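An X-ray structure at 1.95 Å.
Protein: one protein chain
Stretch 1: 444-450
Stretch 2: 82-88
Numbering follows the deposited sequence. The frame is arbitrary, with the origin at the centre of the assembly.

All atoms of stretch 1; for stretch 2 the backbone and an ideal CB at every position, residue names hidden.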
# COMPACT_ATOMS: atom_id res chain seq x y z
N TYR A 444 -4.72 -0.39 9.40
CA TYR A 444 -6.13 0.02 9.50
C TYR A 444 -6.48 0.43 10.94
O TYR A 444 -5.57 0.62 11.75
CB TYR A 444 -7.04 -1.08 8.90
CG TYR A 444 -7.27 -2.31 9.75
CD1 TYR A 444 -6.23 -3.18 10.06
CD2 TYR A 444 -8.55 -2.63 10.21
CE1 TYR A 444 -6.44 -4.32 10.83
CE2 TYR A 444 -8.78 -3.77 10.98
CZ TYR A 444 -7.72 -4.61 11.28
OH TYR A 444 -7.95 -5.73 12.04
N HIS A 445 -7.78 0.58 11.22
CA HIS A 445 -8.37 1.14 12.47
C HIS A 445 -8.73 2.60 12.21
O HIS A 445 -7.87 3.39 11.82
CB HIS A 445 -7.49 1.04 13.73
CG HIS A 445 -7.23 -0.36 14.19
ND1 HIS A 445 -6.75 -0.66 15.45
CD2 HIS A 445 -7.39 -1.55 13.57
CE1 HIS A 445 -6.63 -1.97 15.58
NE2 HIS A 445 -7.02 -2.53 14.45
N GLY A 446 -10.01 2.92 12.39
CA GLY A 446 -10.50 4.31 12.36
C GLY A 446 -10.28 5.00 11.03
O GLY A 446 -10.63 4.46 9.98
N ARG A 447 -9.67 6.19 11.09
CA ARG A 447 -9.26 6.94 9.89
C ARG A 447 -8.42 6.11 8.91
O ARG A 447 -8.53 6.28 7.70
CB ARG A 447 -8.46 8.18 10.30
CG ARG A 447 -8.15 9.14 9.16
CD ARG A 447 -7.14 10.19 9.57
NE ARG A 447 -7.75 11.29 10.33
CZ ARG A 447 -8.34 12.36 9.80
NH1 ARG A 447 -8.46 12.52 8.48
NH2 ARG A 447 -8.85 13.29 10.62
N TYR A 448 -7.57 5.24 9.45
CA TYR A 448 -6.63 4.47 8.64
C TYR A 448 -7.32 3.32 7.92
O TYR A 448 -6.87 2.91 6.84
CB TYR A 448 -5.45 4.01 9.50
CG TYR A 448 -4.81 5.19 10.20
CD1 TYR A 448 -4.02 6.09 9.49
CD2 TYR A 448 -5.06 5.46 11.55
CE1 TYR A 448 -3.46 7.20 10.10
CE2 TYR A 448 -4.50 6.56 12.17
CZ TYR A 448 -3.70 7.43 11.44
OH TYR A 448 -3.13 8.53 12.04
N SER A 449 -8.40 2.80 8.49
CA SER A 449 -9.31 1.90 7.76
C SER A 449 -9.94 2.64 6.59
O SER A 449 -9.93 2.16 5.46
CB SER A 449 -10.41 1.35 8.65
OG SER A 449 -9.91 0.43 9.60
N PHE A 450 -10.49 3.83 6.86
CA PHE A 450 -11.11 4.62 5.80
C PHE A 450 -10.12 4.86 4.65
O PHE A 450 -10.47 4.67 3.48
CB PHE A 450 -11.66 5.95 6.32
CG PHE A 450 -12.34 6.76 5.26
CD1 PHE A 450 -11.60 7.65 4.47
CD2 PHE A 450 -13.69 6.60 5.00
CE1 PHE A 450 -12.20 8.38 3.46
CE2 PHE A 450 -14.31 7.33 3.99
CZ PHE A 450 -13.56 8.22 3.22
N UNK A 82 -16.48 0.79 20.04
CA UNK A 82 -15.73 2.04 19.87
C UNK A 82 -15.39 2.31 18.40
O UNK A 82 -15.42 3.46 17.97
CB UNK A 82 -14.44 2.00 20.70
N UNK A 83 -15.07 1.26 17.65
CA UNK A 83 -14.78 1.39 16.21
C UNK A 83 -15.99 1.89 15.43
O UNK A 83 -15.85 2.79 14.60
CB UNK A 83 -14.32 0.05 15.64
N UNK A 84 -17.17 1.33 15.70
CA UNK A 84 -18.39 1.77 15.01
C UNK A 84 -18.69 3.23 15.34
O UNK A 84 -18.96 4.03 14.44
CB UNK A 84 -19.58 0.89 15.40
N UNK A 85 -18.64 3.58 16.63
CA UNK A 85 -18.90 4.96 17.06
C UNK A 85 -17.92 5.94 16.41
O UNK A 85 -18.34 6.99 15.92
CB UNK A 85 -18.81 5.07 18.58
N UNK A 86 -16.64 5.58 16.40
CA UNK A 86 -15.61 6.37 15.73
C UNK A 86 -15.96 6.61 14.26
O UNK A 86 -15.95 7.74 13.80
CB UNK A 86 -14.25 5.67 15.84
N UNK A 87 -16.26 5.53 13.53
CA UNK A 87 -16.51 5.62 12.09
C UNK A 87 -17.77 6.42 11.75
O UNK A 87 -17.74 7.21 10.81
CB UNK A 87 -16.63 4.21 11.50
N UNK A 88 -18.84 6.25 12.52
CA UNK A 88 -20.07 7.04 12.33
C UNK A 88 -19.81 8.52 12.64
O UNK A 88 -20.14 9.39 11.82
CB UNK A 88 -21.19 6.51 13.22

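Stretch 2 is a regular helix, with carbonyls four residues back accepting the amides of positions 86, 87 and 88. It passes the turn that starts the helix of stretch 1, and its backbone comes nearest at Gly-446, whose CA lies 6.2 Å from the CA of 87.

Position 82 has its CB directed into space that stretch 1 does not reach. Almost any helix-compatible residue would serve as far as this contact goes; the deposited one is Asn-82, which touches nothing in stretch 1.

At position 83 the CA-to-CB bond points sideways, and nothing of stretch 1 lies within 5.5 Å of the ideal CB. What stretch 1 offers is polar: the backbone NH of Gly-446, and beyond it the hydroxyl of Ser-449, which already accepts a hydrogen bond from His-445 N (N to OG 2.7 Å). A long side chain ending in an acceptor would suit, so Glu or Gln are natural candidates, while a short one would not itself reach the amide. The residue is Glu-83. With chi1 t and chi2 p it brings its carboxylate across, and Gly-446 N donates to Glu-83 OE2 at 2.8 Å in a nearly straight bond. A water links the same oxygen to the serine: it donates to Glu-83 OE2 (2.6 Å) and accepts from Ser-449 OG (2.7 Å), spanning a gap of 4.0 Å between OE2 and OG.

Positions 84 and 85 lie out of reach of stretch 1, which therefore sets no rule for them. They are Val-84 and Trp-85.

Position 86 points toward stretch 1, its ideal CB 5.3 Å from Gly-446 CA. The facing surface is bare backbone, so a medium-sized side chain, planar or aliphatic, could cover it. His-86 does so with chi1 t, setting its NE2 3.5 Å from Gly-446 CA and also 3.5 Å from Arg-447 N. The fit depends on glycine: a CB on Gly-446 would come 2.9 Å from His-86 NE2, a clash, and the positive phi at that residue favours glycine independently.

Position 87 starts sideways, but a flexible nonpolar chain, Leu or perhaps Met, could bend back over the turn. Leu-87, in the m,t rotamer, brings CD2 to 3.6 Å from Gly-446 O. That carbonyl also accepts the amide of Phe-450 (N to O 3.2 Å), so the methyl packs beside the opening turn of the helix.

Position 88 again points out of reach and is unconstrained here; it is Ile-88.

Stretch 2 (82-88) NEVWHLI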
# COMPACT_ATOMS: atom_id res chain seq x y z
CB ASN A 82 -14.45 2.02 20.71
CG ASN A 82 -14.72 2.00 22.21
OD1 ASN A 82 -15.80 2.38 22.67
ND2 ASN A 82 -13.74 1.54 22.97
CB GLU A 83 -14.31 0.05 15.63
CG GLU A 83 -13.76 0.12 14.21
CD GLU A 83 -12.40 0.78 14.11
OE1 GLU A 83 -11.73 0.99 15.15
OE2 GLU A 83 -11.97 1.08 12.98
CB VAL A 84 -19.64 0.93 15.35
CG1 VAL A 84 -20.86 1.51 14.64
CG2 VAL A 84 -19.47 -0.52 14.95
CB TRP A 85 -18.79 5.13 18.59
CG TRP A 85 -19.79 4.43 19.44
CD1 TRP A 85 -20.82 3.63 19.05
CD2 TRP A 85 -19.82 4.43 20.88
NE1 TRP A 85 -21.51 3.17 20.15
CE2 TRP A 85 -20.91 3.64 21.28
CE3 TRP A 85 -19.02 5.04 21.87
CZ2 TRP A 85 -21.24 3.43 22.63
CZ3 TRP A 85 -19.35 4.83 23.22
CH2 TRP A 85 -20.45 4.03 23.58
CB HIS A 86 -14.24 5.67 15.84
CG HIS A 86 -13.14 6.38 15.11
ND1 HIS A 86 -12.14 7.06 15.76
CD2 HIS A 86 -12.88 6.51 13.79
CE1 HIS A 86 -11.31 7.59 14.87
NE2 HIS A 86 -11.74 7.27 13.67
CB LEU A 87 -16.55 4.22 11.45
CG LEU A 87 -15.19 3.50 11.39
CD1 LEU A 87 -15.37 2.05 10.96
CD2 LEU A 87 -14.20 4.21 10.48
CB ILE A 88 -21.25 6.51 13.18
CG1 ILE A 88 -21.67 5.12 12.69
CG2 ILE A 88 -22.45 7.46 13.11
CD1 ILE A 88 -22.59 4.37 13.64
O HOH W 1 -12.11 -0.45 10.83
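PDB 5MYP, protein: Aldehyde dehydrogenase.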